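Local atomic coordinates of nitrite transporter NirC (Salmonella enterica subsp. enterica serovar Typhimurium, PDB entry 4FC4), a protein that forms a channel in the cytoplasmic membrane through which nitrite is taken up and exported. Residues 137-142 and 206-211; 141-146 and 212-217; 148-153 and 222-227. All coordinates share one frame; numbering follows the deposited sequence.

Interaction 1 (137-142 and 206-211)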
loop_
_atom_site.group_PDB
_atom_site.type_symbol
_atom_site.label_atom_id
_atom_site.label_comp_id
_atom_site.label_asym_id
_atom_site.label_seq_id
_atom_site.Cartn_x
_atom_site.Cartn_y
_atom_site.Cartn_z
ATOM N N ILE B 137 -24.563 16.071 1.304
ATOM C CA ILE B 137 -23.367 16.904 1.373
ATOM C C ILE B 137 -23.013 17.548 0.036
ATOM O O ILE B 137 -22.327 18.570 0.024
ATOM C CB ILE B 137 -22.123 16.220 2.044
ATOM C CG1 ILE B 137 -21.562 15.057 1.218
ATOM C CG2 ILE B 137 -22.497 15.760 3.457
ATOM C CD1 ILE B 137 -20.107 14.677 1.611
ATOM N N VAL B 138 -23.456 16.944 -1.063
ATOM C CA VAL B 138 -23.346 17.553 -2.394
ATOM C C VAL B 138 -23.985 18.933 -2.348
ATOM O O VAL B 138 -23.385 19.904 -2.812
ATOM C CB VAL B 138 -23.947 16.643 -3.535
ATOM C CG1 VAL B 138 -24.401 17.410 -4.779
ATOM C CG2 VAL B 138 -22.967 15.544 -3.967
ATOM N N HIS B 139 -25.168 19.050 -1.755
ATOM C CA HIS B 139 -25.833 20.392 -1.658
ATOM C C HIS B 139 -25.231 21.344 -0.665
ATOM O O HIS B 139 -25.058 22.528 -0.997
ATOM C CB HIS B 139 -27.331 20.275 -1.476
ATOM C CG HIS B 139 -27.961 19.437 -2.527
ATOM N ND1 HIS B 139 -28.779 18.408 -2.246
ATOM C CD2 HIS B 139 -27.776 19.431 -3.909
ATOM C CE1 HIS B 139 -29.141 17.804 -3.394
ATOM N NE2 HIS B 139 -28.532 18.435 -4.412
ATOM N N SER B 140 -24.858 20.866 0.527
ATOM C CA SER B 140 -24.333 21.792 1.503
ATOM C C SER B 140 -22.900 22.223 1.124
ATOM O O SER B 140 -22.519 23.389 1.280
ATOM C CB SER B 140 -24.459 21.247 2.906
ATOM O OG SER B 140 -23.795 20.018 3.006
ATOM N N VAL B 141 -22.111 21.321 0.558
ATOM C CA VAL B 141 -20.739 21.712 0.162
ATOM C C VAL B 141 -20.729 22.643 -1.073
ATOM O O VAL B 141 -19.998 23.624 -1.083
ATOM C CB VAL B 141 -19.796 20.479 0.026
ATOM C CG1 VAL B 141 -18.383 20.864 -0.420
ATOM C CG2 VAL B 141 -19.731 19.788 1.349
ATOM N N ALA B 142 -21.582 22.375 -2.070
ATOM C CA ALA B 142 -21.657 23.213 -3.298
ATOM C C ALA B 142 -22.050 24.619 -2.934
ATOM O O ALA B 142 -21.413 25.582 -3.376
ATOM C CB ALA B 142 -22.643 22.643 -4.300
ATOM N N ALA B 206 -22.556 20.609 -10.929
ATOM C CA ALA B 206 -23.551 20.118 -11.883
ATOM C C ALA B 206 -24.455 19.110 -11.132
ATOM O O ALA B 206 -25.711 19.139 -11.241
ATOM C CB ALA B 206 -22.878 19.546 -13.136
ATOM N N LEU B 207 -23.819 18.275 -10.327
ATOM C CA LEU B 207 -24.509 17.336 -9.455
ATOM C C LEU B 207 -25.506 18.021 -8.508
ATOM O O LEU B 207 -26.653 17.601 -8.390
ATOM C CB LEU B 207 -23.471 16.598 -8.609
ATOM C CG LEU B 207 -22.622 15.538 -9.299
ATOM C CD1 LEU B 207 -21.628 15.020 -8.282
ATOM C CD2 LEU B 207 -23.488 14.414 -9.902
ATOM N N SER B 208 -25.081 19.071 -7.813
ATOM C CA SER B 208 -26.030 19.784 -7.002
ATOM C C SER B 208 -27.117 20.431 -7.878
ATOM O O SER B 208 -28.322 20.420 -7.522
ATOM C CB SER B 208 -25.354 20.803 -6.086
ATOM O OG SER B 208 -26.362 21.399 -5.291
ATOM N N TRP B 209 -26.718 20.963 -9.033
ATOM C CA TRP B 209 -27.685 21.630 -9.930
ATOM C C TRP B 209 -28.777 20.698 -10.379
ATOM O O TRP B 209 -29.959 21.087 -10.407
ATOM C CB TRP B 209 -26.994 22.269 -11.141
ATOM C CG TRP B 209 -27.930 23.138 -11.946
ATOM C CD1 TRP B 209 -28.412 22.902 -13.232
ATOM C CD2 TRP B 209 -28.557 24.413 -11.532
ATOM N NE1 TRP B 209 -29.264 23.909 -13.640
ATOM C CE2 TRP B 209 -29.399 24.849 -12.678
ATOM C CE3 TRP B 209 -28.507 25.213 -10.382
ATOM C CZ2 TRP B 209 -30.142 26.033 -12.647
ATOM C CZ3 TRP B 209 -29.259 26.409 -10.367
ATOM C CH2 TRP B 209 -30.056 26.803 -11.478
ATOM N N PHE B 210 -28.401 19.453 -10.727
ATOM C CA PHE B 210 -29.386 18.487 -11.219
ATOM C C PHE B 210 -30.151 17.836 -10.062
ATOM O O PHE B 210 -30.999 17.007 -10.279
ATOM C CB PHE B 210 -28.747 17.386 -12.092
ATOM C CG PHE B 210 -27.999 17.895 -13.310
ATOM C CD1 PHE B 210 -28.522 18.934 -14.109
ATOM C CD2 PHE B 210 -26.771 17.303 -13.678
ATOM C CE1 PHE B 210 -27.810 19.404 -15.206
ATOM C CE2 PHE B 210 -26.068 17.746 -14.785
ATOM C CZ PHE B 210 -26.585 18.799 -15.561
ATOM N N GLY B 211 -29.856 18.188 -8.829
ATOM C CA GLY B 211 -30.509 17.525 -7.720
ATOM C C GLY B 211 -31.408 18.502 -7.019
ATOM O O GLY B 211 -31.698 19.574 -7.560
#
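Ser208 fills the middle of this buried contact, meeting three residues from one side of helix 137-147. Val138 comes over its backbone: CG1, placed anti to the backbone N (chi1 155°), lies 3.5 Å from Ser208 N, and the same methyl touches the preceding residue, with Val138 CG1 4.0 Å from Leu207 CB. One turn further along, Ala142 CB sits 3.7 Å from Ser208 CB, so both side chains pack on the serine from the face turned toward helix 198-209. His139 reaches across from its flank. Its CG stands anti to the carbonyl carbon, beside the backbone N (chi1 -54°), which brings the CD2 corner of the ring to the serine, with His139 CD2 3.5 Å from Ser208 CB. The NE2 corner reaches on to the backbone of Gly211, where His139 NE2 is 3.9 Å from Gly211 C. Gly211 N is itself bonded to Ser208 O.

Farther out, a weak hydrogen bond joins His139 ND1 to Val133 O. Phe46 of helix 24-51 packs on Val138, while Leu207 rests on Ala120 and Tyr123 of helix 98-125. The backbones come close, His139 CA being 5.4 Å from Ser208 CA, yet no hydrogen bond crosses between 137-142 and 206-211. The two helices are therefore joined here by van der Waals packing, chiefly of Val138 and Ala142 against Ser208 and Leu207, without a directional polar link between the segments.

Interaction 2 (141-146 and 212-217)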
loop_
_atom_site.group_PDB
_atom_site.type_symbol
_atom_site.label_atom_id
_atom_site.label_comp_id
_atom_site.label_asym_id
_atom_site.label_seq_id
_atom_site.Cartn_x
_atom_site.Cartn_y
_atom_site.Cartn_z
ATOM N N VAL B 141 -22.111 21.321 0.558
ATOM C CA VAL B 141 -20.739 21.712 0.162
ATOM C C VAL B 141 -20.729 22.643 -1.073
ATOM O O VAL B 141 -19.998 23.624 -1.083
ATOM C CB VAL B 141 -19.796 20.479 0.026
ATOM C CG1 VAL B 141 -18.383 20.864 -0.420
ATOM C CG2 VAL B 141 -19.731 19.788 1.349
ATOM N N ALA B 142 -21.582 22.375 -2.070
ATOM C CA ALA B 142 -21.657 23.213 -3.298
ATOM C C ALA B 142 -22.050 24.619 -2.934
ATOM O O ALA B 142 -21.413 25.582 -3.376
ATOM C CB ALA B 142 -22.643 22.643 -4.300
ATOM N N LEU B 143 -23.078 24.729 -2.085
ATOM C CA LEU B 143 -23.589 26.048 -1.664
ATOM C C LEU B 143 -22.488 26.811 -0.901
ATOM O O LEU B 143 -22.206 27.948 -1.227
ATOM C CB LEU B 143 -24.903 25.924 -0.864
ATOM C CG LEU B 143 -25.419 27.175 -0.125
ATOM C CD1 LEU B 143 -25.929 28.243 -1.086
ATOM C CD2 LEU B 143 -26.501 26.835 0.924
ATOM N N ALA B 144 -21.812 26.145 0.043
ATOM C CA ALA B 144 -20.726 26.802 0.789
ATOM C C ALA B 144 -19.627 27.283 -0.183
ATOM O O ALA B 144 -19.058 28.377 -0.013
ATOM C CB ALA B 144 -20.179 25.934 1.951
ATOM N N LYS B 145 -19.377 26.508 -1.238
ATOM C CA LYS B 145 -18.332 26.894 -2.198
ATOM C C LYS B 145 -18.770 28.121 -2.979
ATOM O O LYS B 145 -17.917 28.927 -3.353
ATOM C CB LYS B 145 -17.967 25.777 -3.148
ATOM C CG LYS B 145 -17.074 24.687 -2.559
ATOM C CD LYS B 145 -17.162 23.446 -3.436
ATOM C CE LYS B 145 -16.203 22.347 -3.030
ATOM N NZ LYS B 145 -14.819 22.811 -3.164
ATOM N N THR B 146 -20.085 28.278 -3.181
ATOM C CA THR B 146 -20.560 29.346 -4.058
ATOM C C THR B 146 -20.690 30.699 -3.392
ATOM O O THR B 146 -20.655 31.727 -4.071
ATOM C CB THR B 146 -21.938 29.032 -4.697
ATOM O OG1 THR B 146 -22.953 28.975 -3.670
ATOM C CG2 THR B 146 -21.886 27.738 -5.502
ATOM N N HIS B 212 -31.802 18.128 -5.812
ATOM C CA HIS B 212 -32.732 18.860 -5.015
ATOM C C HIS B 212 -31.923 19.880 -4.229
ATOM O O HIS B 212 -31.744 19.750 -3.014
ATOM C CB HIS B 212 -33.443 17.829 -4.137
ATOM C CG HIS B 212 -34.614 18.366 -3.313
ATOM N ND1 HIS B 212 -35.522 19.236 -3.797
ATOM C CD2 HIS B 212 -35.014 18.077 -1.987
ATOM C CE1 HIS B 212 -36.433 19.505 -2.837
ATOM N NE2 HIS B 212 -36.111 18.793 -1.734
ATOM N N HIS B 213 -31.400 20.906 -4.902
ATOM C CA HIS B 213 -30.636 21.968 -4.215
ATOM C C HIS B 213 -31.559 23.037 -3.650
ATOM O O HIS B 213 -32.711 23.150 -4.069
ATOM C CB HIS B 213 -29.647 22.606 -5.180
ATOM C CG HIS B 213 -30.300 23.177 -6.412
ATOM N ND1 HIS B 213 -30.814 24.426 -6.445
ATOM C CD2 HIS B 213 -30.559 22.611 -7.667
ATOM C CE1 HIS B 213 -31.375 24.663 -7.658
ATOM N NE2 HIS B 213 -31.230 23.558 -8.405
ATOM N N SER B 214 -31.077 23.838 -2.703
ATOM C CA SER B 214 -31.902 24.899 -2.163
ATOM C C SER B 214 -32.001 26.101 -3.141
ATOM O O SER B 214 -31.322 26.150 -4.171
ATOM C CB SER B 214 -31.367 25.352 -0.802
ATOM O OG SER B 214 -30.298 26.259 -0.981
ATOM N N ASP B 215 -32.844 27.072 -2.818
ATOM C CA ASP B 215 -33.023 28.243 -3.704
ATOM C C ASP B 215 -31.844 29.199 -3.608
ATOM O O ASP B 215 -31.602 29.997 -4.527
ATOM C CB ASP B 215 -34.305 29.003 -3.365
ATOM C CG ASP B 215 -35.417 28.080 -2.971
ATOM O OD1 ASP B 215 -35.132 26.974 -2.410
ATOM O OD2 ASP B 215 -36.580 28.474 -3.205
ATOM N N ALA B 216 -31.135 29.122 -2.480
ATOM C CA ALA B 216 -29.938 29.910 -2.235
ATOM C C ALA B 216 -28.832 29.569 -3.234
ATOM O O ALA B 216 -27.844 30.268 -3.296
ATOM C CB ALA B 216 -29.465 29.732 -0.787
ATOM N N TYR B 217 -29.013 28.510 -4.020
ATOM C CA TYR B 217 -27.968 27.967 -4.913
ATOM C C TYR B 217 -28.287 28.357 -6.348
ATOM O O TYR B 217 -29.288 27.883 -6.898
ATOM C CB TYR B 217 -27.974 26.434 -4.834
ATOM C CG TYR B 217 -26.935 25.745 -5.687
ATOM C CD1 TYR B 217 -25.578 25.788 -5.328
ATOM C CD2 TYR B 217 -27.295 25.017 -6.823
ATOM C CE1 TYR B 217 -24.608 25.166 -6.093
ATOM C CE2 TYR B 217 -26.333 24.388 -7.607
ATOM C CZ TYR B 217 -24.983 24.446 -7.231
ATOM O OH TYR B 217 -23.962 23.827 -7.956
HETATM O O HOH W 1 -25.462 30.232 -4.966
#
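Tyr217 has CG anti to its backbone N (chi1 -179°), which swings the phenol from the loop toward helix 137-147, and Leu143 likewise extends away from its own N (chi1 169°), sending its branch to the loop. Thr146 takes the crowded position, OG1 between the backbone N and the carbonyl carbon (chi1 66°), leaving CG2 to face the tyrosine. The CE1 side of the phenol is thereby touched by two methyl groups one turn apart: Ala142 CB lies 3.7 Å from Tyr217 CE1, and Thr146 CG2 lies 3.8 Å from Tyr217 CE1, the threonine crossing the aromatic side chain at about a right angle. The phenol end is fixed by a hydrogen bond from Tyr217 OH to Phe205 O, in helix 198-209.

Nearer the surface, Leu143 CD1 packs 3.8 Å from Ala216 CB and also touches the carbonyl of that residue. Polar contacts lie beside it. Thr146 OG1 donates to Leu143 O at 2.8 Å, in the carbonyl plane and on a lone pair; the same oxygen also accepts from Thr146 N. With its proton spent there, the hydroxyl receives a bond from a water 3.1 Å from Thr146 OG1, and this water also donates to Ala216 O at 2.9 Å, bridging helix and loop.

Within the loop, His213 ND1 donates to Ser214 O at 2.9 Å, and one face of the His213 ring carries Tyr217 CD2. Ser214 to Tyr217 form a type I beta turn, with weak bonds from Tyr217 N to Ser214 O and from Ala216 N to Ser214 OG. This is the loop between the last two helices, 198-209 and 219-248, of the formate/nitrite transporter subunit, folded onto short helix 137-147 with a tyrosine as its inward-facing residue.

Interaction 3 (148-153 and 222-227)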
loop_
_atom_site.group_PDB
_atom_site.type_symbol
_atom_site.label_atom_id
_atom_site.label_comp_id
_atom_site.label_asym_id
_atom_site.label_seq_id
_atom_site.Cartn_x
_atom_site.Cartn_y
_atom_site.Cartn_z
ATOM N N ALA B 148 -18.764 31.648 -0.700
ATOM C CA ALA B 148 -17.436 31.982 -0.170
ATOM C C ALA B 148 -16.807 33.281 -0.785
ATOM O O ALA B 148 -16.992 33.559 -1.960
ATOM C CB ALA B 148 -16.500 30.755 -0.320
ATOM N N PRO B 149 -16.035 34.075 -0.009
ATOM C CA PRO B 149 -15.408 35.296 -0.633
ATOM C C PRO B 149 -14.402 35.047 -1.790
ATOM O O PRO B 149 -13.667 34.042 -1.794
ATOM C CB PRO B 149 -14.663 35.950 0.564
ATOM C CG PRO B 149 -15.341 35.410 1.785
ATOM C CD PRO B 149 -15.652 33.963 1.419
ATOM N N ALA B 150 -14.368 35.947 -2.762
ATOM C CA ALA B 150 -13.401 35.882 -3.871
ATOM C C ALA B 150 -11.960 35.543 -3.400
ATOM O O ALA B 150 -11.245 34.776 -4.033
ATOM C CB ALA B 150 -13.393 37.189 -4.608
ATOM N N THR B 151 -11.568 36.132 -2.278
ATOM C CA THR B 151 -10.202 36.164 -1.839
ATOM C C THR B 151 -9.858 34.780 -1.369
ATOM O O THR B 151 -8.850 34.182 -1.813
ATOM C CB THR B 151 -10.070 37.147 -0.685
ATOM O OG1 THR B 151 -9.888 38.440 -1.235
ATOM C CG2 THR B 151 -8.883 36.798 0.208
ATOM N N VAL B 152 -10.761 34.276 -0.533
ATOM C CA VAL B 152 -10.674 32.960 0.034
ATOM C C VAL B 152 -10.620 31.981 -1.125
ATOM O O VAL B 152 -9.731 31.100 -1.160
ATOM C CB VAL B 152 -11.821 32.694 1.082
ATOM C CG1 VAL B 152 -12.069 31.191 1.330
ATOM C CG2 VAL B 152 -11.548 33.469 2.410
ATOM N N LEU B 153 -11.502 32.177 -2.106
ATOM C CA LEU B 153 -11.597 31.199 -3.207
ATOM C C LEU B 153 -10.348 31.203 -4.080
ATOM O O LEU B 153 -9.841 30.146 -4.481
ATOM C CB LEU B 153 -12.874 31.389 -4.034
ATOM C CG LEU B 153 -14.160 30.934 -3.331
ATOM C CD1 LEU B 153 -15.341 31.032 -4.265
ATOM C CD2 LEU B 153 -14.065 29.509 -2.819
ATOM N N ILE B 222 -22.485 29.652 -8.871
ATOM C CA ILE B 222 -21.556 28.716 -9.519
ATOM C C ILE B 222 -20.476 29.477 -10.312
ATOM O O ILE B 222 -19.295 29.212 -10.158
ATOM C CB ILE B 222 -22.264 27.669 -10.390
ATOM C CG1 ILE B 222 -23.111 26.742 -9.509
ATOM C CG2 ILE B 222 -21.223 26.841 -11.153
ATOM C CD1 ILE B 222 -24.135 25.905 -10.253
ATOM N N GLY B 223 -20.880 30.470 -11.099
ATOM C CA GLY B 223 -19.940 31.241 -11.883
ATOM C C GLY B 223 -18.952 32.009 -11.032
ATOM O O GLY B 223 -17.772 32.107 -11.367
ATOM N N HIS B 224 -19.448 32.560 -9.929
ATOM C CA HIS B 224 -18.617 33.208 -8.901
ATOM C C HIS B 224 -17.476 32.332 -8.417
ATOM O O HIS B 224 -16.325 32.755 -8.453
ATOM C CB HIS B 224 -19.472 33.677 -7.717
ATOM C CG HIS B 224 -18.656 34.271 -6.598
ATOM N ND1 HIS B 224 -18.143 35.510 -6.659
ATOM C CD2 HIS B 224 -18.244 33.753 -5.402
ATOM C CE1 HIS B 224 -17.455 35.778 -5.541
ATOM N NE2 HIS B 224 -17.504 34.709 -4.779
ATOM N N ASN B 225 -17.775 31.121 -7.948
ATOM C CA ASN B 225 -16.694 30.154 -7.536
ATOM C C ASN B 225 -15.729 29.788 -8.674
ATOM O O ASN B 225 -14.530 29.946 -8.517
ATOM C CB ASN B 225 -17.273 28.877 -6.951
ATOM C CG ASN B 225 -16.193 27.834 -6.589
ATOM O OD1 ASN B 225 -15.632 27.171 -7.470
ATOM N ND2 ASN B 225 -15.911 27.685 -5.279
ATOM N N LEU B 226 -16.259 29.324 -9.816
ATOM C CA LEU B 226 -15.443 28.966 -10.992
ATOM C C LEU B 226 -14.513 30.116 -11.439
ATOM O O LEU B 226 -13.330 29.859 -11.740
ATOM C CB LEU B 226 -16.311 28.400 -12.140
ATOM C CG LEU B 226 -17.032 27.051 -11.900
ATOM C CD1 LEU B 226 -17.669 26.518 -13.188
ATOM C CD2 LEU B 226 -16.067 25.992 -11.333
ATOM N N LEU B 227 -15.000 31.373 -11.421
ATOM C CA LEU B 227 -14.117 32.502 -11.761
ATOM C C LEU B 227 -12.882 32.595 -10.872
ATOM O O LEU B 227 -11.768 32.425 -11.351
ATOM C CB LEU B 227 -14.843 33.843 -11.780
ATOM C CG LEU B 227 -13.944 35.064 -12.047
ATOM C CD1 LEU B 227 -13.276 34.985 -13.433
ATOM C CD2 LEU B 227 -14.731 36.384 -11.895
#
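Pro149 occupies the N-cap position of helix 150-172, and the first turn of that helix runs beside helix 219-248, with Leu153 CA 6.8 Å from Asn225 CA. The polar link comes from His224, whose CG is anti to the backbone N (chi1 176°), so that the imidazole extends across to the chain just before the cap. Its NE2 donates to Ala148 O at 3.1 Å; the acceptor lies in the ring plane and the donor nearly along the C=O axis (171°), though the N-H itself is bent from a straight line (147°). Trp228 meets the same ring edge-to-face.

Next along the helix, Leu153 crosses Asn225 at about a right angle, both methyls lying against the amide nitrogen, with Leu153 CD1 3.5 Å and Leu153 CD2 3.6 Å from Asn225 ND2. That nitrogen spends its hydrogens on Glu196 OE1 and Lys145 O, so the leucine methyls pack against an amide already satisfied. Thr151 and Val152 pack on Trp125 and Gly126 of a neighbouring subunit. The contact thus joins the starts of two transmembrane helices in the aquaporin-like helical fold of the formate/nitrite transporter family, beside a subunit interface of the pentamer.

Along the chain the contacts run in the same order on both partners: 137-142, 141-146 and 148-153 meet 206-211, 212-217 and 222-227 respectively. Interactions 1 and 2 share Val141 and Ala142 of helix 137-147, have centres about 6 Å apart and touch directly through His213 and Tyr217. Interaction 3 lies farther on, its centre about 13 Å from that of interaction 2 and about 16 Å from that of interaction 1, but it touches interaction 2 where Tyr217 packs on Ile222. All three thus lie along the same pair of chain regions of the channel subunit: helix 137-147 and the start of helix 150-172 on one side, helix 198-209, its following loop and helix 219-248 on the other.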